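Local coordinates for hypothetical protein Atu0240 (PDB 2GAX), which is of unknown function but belongs to the DUF2000 family, whose membership of the PTH2 clan points to a fold like that of peptidyl-tRNA hydrolase 2, at residues A[4-9]-A[25-30]; A[115-120]-A[125-130]. All coordinates share one frame; numbering follows the deposited sequence.

Interaction 1 (A[4-9]-A[25-30]); sequences TKIAVI and FLMSGI. With PO4 (phosphate ion), chain C.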
loop_
_atom_site.group_PDB
_atom_site.type_symbol
_atom_site.label_atom_id
_atom_site.label_comp_id
_atom_site.label_asym_id
_atom_site.label_seq_id
_atom_site.Cartn_x
_atom_site.Cartn_y
_atom_site.Cartn_z
ATOM N N THR A 4 -9.143 9.613 -8.511
ATOM C CA THR A 4 -8.611 8.392 -7.896
ATOM C C THR A 4 -8.780 8.356 -6.379
ATOM O O THR A 4 -9.167 9.359 -5.757
ATOM C CB THR A 4 -7.111 8.193 -8.229
ATOM O OG1 THR A 4 -6.337 9.240 -7.624
ATOM C CG2 THR A 4 -6.894 8.189 -9.740
ATOM N N LYS A 5 -8.483 7.188 -5.809
ATOM C CA LYS A 5 -8.448 6.970 -4.374
ATOM C C LYS A 5 -7.175 6.186 -4.028
ATOM O O LYS A 5 -6.786 5.290 -4.779
ATOM C CB LYS A 5 -9.686 6.166 -3.947
ATOM C CG LYS A 5 -9.700 5.757 -2.488
ATOM C CD LYS A 5 -10.868 4.833 -2.157
ATOM C CE LYS A 5 -10.643 4.204 -0.787
ATOM N NZ LYS A 5 -11.806 3.426 -0.222
ATOM N N ILE A 6 -6.550 6.517 -2.896
ATOM C CA ILE A 6 -5.394 5.768 -2.378
ATOM C C ILE A 6 -5.830 4.905 -1.195
ATOM O O ILE A 6 -6.373 5.401 -0.207
ATOM C CB ILE A 6 -4.208 6.697 -1.953
ATOM C CG1 ILE A 6 -3.739 7.557 -3.125
ATOM C CG2 ILE A 6 -3.025 5.873 -1.440
ATOM C CD1 ILE A 6 -2.684 8.576 -2.748
ATOM N N ALA A 7 -5.592 3.604 -1.308
ATOM C CA ALA A 7 -5.949 2.673 -0.272
ATOM C C ALA A 7 -4.766 1.795 0.087
ATOM O O ALA A 7 -4.001 1.371 -0.785
ATOM C CB ALA A 7 -7.122 1.823 -0.707
ATOM N N VAL A 8 -4.625 1.548 1.385
ATOM C CA VAL A 8 -3.642 0.617 1.918
ATOM C C VAL A 8 -4.410 -0.507 2.614
ATOM O O VAL A 8 -5.267 -0.227 3.438
ATOM C CB VAL A 8 -2.750 1.317 2.966
ATOM C CG1 VAL A 8 -1.812 0.310 3.645
ATOM C CG2 VAL A 8 -1.971 2.473 2.348
ATOM N N ILE A 9 -4.110 -1.766 2.284
ATOM C CA ILE A 9 -4.743 -2.925 2.929
ATOM C C ILE A 9 -3.702 -3.833 3.596
ATOM O O ILE A 9 -2.817 -4.393 2.938
ATOM C CB ILE A 9 -5.631 -3.789 1.964
ATOM C CG1 ILE A 9 -6.511 -2.937 1.057
ATOM C CG2 ILE A 9 -6.519 -4.767 2.751
ATOM C CD1 ILE A 9 -5.919 -2.650 -0.334
ATOM N N PHE A 25 6.631 1.308 3.655
ATOM C CA PHE A 25 7.161 0.793 2.396
ATOM C C PHE A 25 6.162 0.837 1.254
ATOM O O PHE A 25 6.482 1.290 0.154
ATOM C CB PHE A 25 7.705 -0.610 2.589
ATOM C CG PHE A 25 9.061 -0.628 3.209
ATOM C CD1 PHE A 25 10.194 -0.456 2.420
ATOM C CD2 PHE A 25 9.215 -0.786 4.578
ATOM C CE1 PHE A 25 11.472 -0.455 2.993
ATOM C CE2 PHE A 25 10.494 -0.797 5.158
ATOM C CZ PHE A 25 11.612 -0.640 4.367
ATOM N N LEU A 26 4.935 0.410 1.517
ATOM C CA LEU A 26 3.908 0.482 0.472
ATOM C C LEU A 26 3.713 1.903 -0.091
ATOM O O LEU A 26 3.577 2.089 -1.307
ATOM C CB LEU A 26 2.577 -0.066 0.987
ATOM C CG LEU A 26 2.535 -1.568 1.326
ATOM C CD1 LEU A 26 1.243 -1.869 2.047
ATOM C CD2 LEU A 26 2.687 -2.461 0.079
HETATM N N MSE A 27 3.691 2.888 0.797
HETATM C CA MSE A 27 3.463 4.276 0.419
HETATM C C MSE A 27 4.628 4.826 -0.390
HETATM O O MSE A 27 4.428 5.666 -1.279
HETATM C CB MSE A 27 3.221 5.138 1.661
HETATM C CG MSE A 27 1.764 5.127 2.116
HETATM SE SE MSE A 27 0.578 5.869 0.684
HETATM C CE MSE A 27 1.392 7.462 0.398
ATOM N N SER A 28 5.836 4.350 -0.097
ATOM C CA SER A 28 7.018 4.787 -0.868
ATOM C C SER A 28 6.834 4.419 -2.343
ATOM O O SER A 28 7.212 5.191 -3.254
ATOM C CB SER A 28 8.320 4.223 -0.267
ATOM O OG SER A 28 8.499 2.846 -0.522
ATOM N N GLY A 29 6.247 3.241 -2.576
ATOM C CA GLY A 29 5.906 2.790 -3.948
ATOM C C GLY A 29 4.822 3.639 -4.592
ATOM O O GLY A 29 4.874 3.942 -5.799
ATOM N N ILE A 30 3.821 4.008 -3.800
ATOM C CA ILE A 30 2.735 4.864 -4.292
ATOM C C ILE A 30 3.265 6.221 -4.766
ATOM O O ILE A 30 2.893 6.697 -5.833
ATOM C CB ILE A 30 1.613 4.996 -3.230
ATOM C CG1 ILE A 30 0.975 3.629 -2.989
ATOM C CG2 ILE A 30 0.575 6.115 -3.571
ATOM C CD1 ILE A 30 0.085 3.096 -4.120
HETATM P P PO4 C . -6.833 12.405 -10.018
HETATM O O1 PO4 C . -5.606 13.241 -9.729
HETATM O O2 PO4 C . -8.049 13.302 -10.082
HETATM O O3 PO4 C . -7.033 11.385 -8.936
HETATM O O4 PO4 C . -6.676 11.716 -11.354
#

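Interaction 2 (A[115-120]-A[125-130]); sequences MALRAD and DKITKG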
loop_
_atom_site.group_PDB
_atom_site.type_symbol
_atom_site.label_atom_id
_atom_site.label_comp_id
_atom_site.label_asym_id
_atom_site.label_seq_id
_atom_site.Cartn_x
_atom_site.Cartn_y
_atom_site.Cartn_z
HETATM N N MSE A 115 -0.845 -4.389 0.806
HETATM C CA MSE A 115 -0.915 -3.879 -0.557
HETATM C C MSE A 115 -1.430 -2.452 -0.514
HETATM O O MSE A 115 -2.242 -2.101 0.349
HETATM C CB MSE A 115 -1.850 -4.728 -1.414
HETATM C CG MSE A 115 -1.867 -4.348 -2.894
HETATM SE SE MSE A 115 -3.158 -5.443 -3.923
HETATM C CE MSE A 115 -4.657 -4.193 -4.003
ATOM N N ALA A 116 -0.949 -1.625 -1.429
ATOM C CA ALA A 116 -1.511 -0.296 -1.606
ATOM C C ALA A 116 -1.727 -0.077 -3.063
ATOM O O ALA A 116 -0.959 -0.560 -3.896
ATOM C CB ALA A 116 -0.588 0.791 -1.077
ATOM N N LEU A 117 -2.736 0.723 -3.360
ATOM C CA LEU A 117 -3.030 1.087 -4.738
ATOM C C LEU A 117 -3.583 2.503 -4.810
ATOM O O LEU A 117 -4.119 3.033 -3.818
ATOM C CB LEU A 117 -4.011 0.083 -5.344
ATOM C CG LEU A 117 -5.492 0.079 -4.931
ATOM C CD1 LEU A 117 -6.339 -0.643 -6.002
ATOM C CD2 LEU A 117 -5.720 -0.520 -3.539
ATOM N N ARG A 118 -3.424 3.104 -5.984
ATOM C CA ARG A 118 -4.064 4.353 -6.348
ATOM C C ARG A 118 -4.687 4.123 -7.722
ATOM O O ARG A 118 -3.973 3.848 -8.697
ATOM C CB ARG A 118 -3.048 5.484 -6.434
ATOM C CG ARG A 118 -3.620 6.801 -6.975
ATOM C CD ARG A 118 -2.540 7.875 -7.025
ATOM N NE ARG A 118 -3.113 9.193 -7.283
ATOM C CZ ARG A 118 -3.397 9.666 -8.497
ATOM N NH1 ARG A 118 -3.131 8.945 -9.585
ATOM N NH2 ARG A 118 -3.920 10.883 -8.621
ATOM N N ALA A 119 -6.010 4.230 -7.794
ATOM C CA ALA A 119 -6.725 4.019 -9.051
ATOM C C ALA A 119 -8.071 4.733 -9.044
ATOM O O ALA A 119 -8.537 5.181 -7.992
ATOM C CB ALA A 119 -6.932 2.540 -9.294
ATOM N N ASP A 120 -8.696 4.831 -10.218
ATOM C CA ASP A 120 -10.009 5.464 -10.311
ATOM C C ASP A 120 -10.895 4.972 -9.185
ATOM O O ASP A 120 -10.988 3.774 -8.923
ATOM C CB ASP A 120 -10.651 5.262 -11.688
ATOM C CG ASP A 120 -10.331 6.406 -12.659
ATOM O OD1 ASP A 120 -11.273 6.901 -13.326
ATOM O OD2 ASP A 120 -9.152 6.834 -12.749
ATOM N N ASP A 125 -12.835 0.654 -4.994
ATOM C CA ASP A 125 -13.897 0.081 -4.154
ATOM C C ASP A 125 -14.272 -1.361 -4.538
ATOM O O ASP A 125 -14.563 -2.187 -3.667
ATOM C CB ASP A 125 -15.137 0.982 -4.189
ATOM C CG ASP A 125 -14.883 2.348 -3.585
ATOM O OD1 ASP A 125 -14.193 2.433 -2.541
ATOM O OD2 ASP A 125 -15.383 3.341 -4.156
ATOM N N LYS A 126 -14.271 -1.653 -5.839
ATOM C CA LYS A 126 -14.452 -3.025 -6.339
ATOM C C LYS A 126 -13.288 -3.948 -5.949
ATOM O O LYS A 126 -13.492 -5.099 -5.567
ATOM C CB LYS A 126 -14.621 -3.023 -7.863
ATOM C CG LYS A 126 -15.963 -2.457 -8.334
ATOM C CD LYS A 126 -16.095 -2.456 -9.859
ATOM C CE LYS A 126 -17.554 -2.277 -10.280
ATOM N NZ LYS A 126 -18.444 -3.352 -9.722
ATOM N N ILE A 127 -12.066 -3.432 -6.056
ATOM C CA ILE A 127 -10.882 -4.220 -5.757
ATOM C C ILE A 127 -10.847 -4.592 -4.275
ATOM O O ILE A 127 -10.615 -5.750 -3.926
ATOM C CB ILE A 127 -9.598 -3.475 -6.197
ATOM C CG1 ILE A 127 -9.428 -3.584 -7.711
ATOM C CG2 ILE A 127 -8.366 -4.013 -5.473
ATOM C CD1 ILE A 127 -8.455 -2.582 -8.304
ATOM N N THR A 128 -11.133 -3.610 -3.420
ATOM C CA THR A 128 -10.975 -3.744 -1.972
ATOM C C THR A 128 -12.196 -4.354 -1.266
ATOM O O THR A 128 -12.221 -4.439 -0.037
ATOM C CB THR A 128 -10.654 -2.378 -1.313
ATOM O OG1 THR A 128 -11.793 -1.513 -1.428
ATOM C CG2 THR A 128 -9.435 -1.714 -1.971
ATOM N N LYS A 129 -13.200 -4.780 -2.033
ATOM C CA LYS A 129 -14.408 -5.400 -1.458
ATOM C C LYS A 129 -14.069 -6.499 -0.455
ATOM O O LYS A 129 -13.259 -7.390 -0.733
ATOM C CB LYS A 129 -15.306 -5.960 -2.564
ATOM C CG LYS A 129 -16.706 -6.368 -2.112
ATOM C CD LYS A 129 -17.446 -7.036 -3.267
ATOM C CE LYS A 129 -18.759 -7.656 -2.828
ATOM N NZ LYS A 129 -19.376 -8.400 -3.959
ATOM N N GLY A 130 -14.694 -6.428 0.712
ATOM C CA GLY A 130 -14.462 -7.411 1.759
ATOM C C GLY A 130 -13.702 -6.821 2.932
ATOM O O GLY A 130 -14.043 -7.088 4.096
#

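Interaction 1 (A[4-9]-A[25-30])
I6 and V8 of the strand 4-9 carry the contact with helix residues L26, M27 and I30, and all three residue pairs meet through apolar atoms. Both branches of I6 are used. Its CG2, which lies anti to the backbone N because CG1 sits beside that N (chi1 -58°), comes 4.2 Å from SE of M27, a selenomethionine whose chain crosses I6 at about a right angle. In M27, chi1 and chi2 (-61°) carry SE to this methyl, and CE lies farther from it. The extended arm of I6 runs past I30 in the opposite direction; I30 CG2 meets both ends of I6, at 4.2 Å from I6 CD1 and equally from I6 CG2. Nearer the other end, V8 CG1 approaches L26 CD1 obliquely at 4.1 Å. These separations are ordinary van der Waals contacts.

The polar interactions lie at the margins. On the helix, S28 OG donates to F25 O at 2.6 Å, in the carbonyl plane and on a lone pair, a bond back to the preceding turn. At the start of the strand T4 holds a phosphate ion, probably from the crystallisation liquor, by O3 alone: T4 N donates to PO4 O3 at 2.8 Å and T4 OG1 donates to the same O3 at 2.6 Å. D3 N adds a hydrogen bond to the ion and R118 NH2 a salt bridge to O1, while T4 OG1 is further hydrogen-bonded to Q56.

The strand and helix axes approach to 9.9 Å with their directions 154° apart, close to antiparallel. I6 and V8 share one sheet face, whereas A7 points away from the helix. Strand 4-11, helix 16-33 and the adjacent parallel strand 58-63 form a beta-alpha-beta crossover.

Interaction 2 (A[115-120]-A[125-130])
A beta-alpha junction forms this contact: strand 112-120 runs straight into the short helix 121-127, whose last residue, I127, folds back over the sheet. L117 and I127 meet tip to tip, L117 CD1 lying 3.7 Å from I127 CD1. The same leucine methyl also touches the other branch of the isoleucine, with L117 CD1 4.0 Å from I127 CG2, so it rests against both methyls. L117 places its CG between its own backbone N and carbonyl carbon (chi1 73°), and from there CD1 extends to the helix end.

M115, a selenomethionine, adds a second approach. Its chain is extended through chi2 and bends at chi3 (99°), bringing M115 CE to 4.0 Å from I127 CG2 and making the two side chains cross at about a right angle. I127 CG2 thus has a methyl of each strand residue at equal distance. On another branch of the leucine, L117 CD2 lies 4.2 Å from T128 CG2; the hydroxyl of T128 is engaged separately, OG1 being hydrogen-bonded to V124 O.

All four touching residues are buried. L117 also packs on A7 and I9 of strand 4-11 and on V124 of helix 121-127, while M115 and I127 both touch I71 and S75. The contact therefore joins strand 112-120 to the end of helix 121-127, with strand 4-11 beside it in the sheet and helix 65-77 packed alongside M115 and I127.

From the N terminus, strand 4-11 comes first, and interaction 1 closes the loop to helix 16-33, with 15 residues between its segments. Interaction 2 follows much later and closes over the four helical residues that separate 115-120 from 125-130. The two are in series, neither nested nor crossed. They nevertheless meet in the sheet, where 4-11 and 112-120 are antiparallel neighbours: I9 N lies 2.7 Å from M115 O, and L117 N lies 2.9 Å from A7 O, both probable hydrogen bonds. Their centres are 10 Å apart. I6 points to helix 16-33, whereas A7 points away and packs on L117, which points to 121-127, so the two helices cover opposite faces of the sheet.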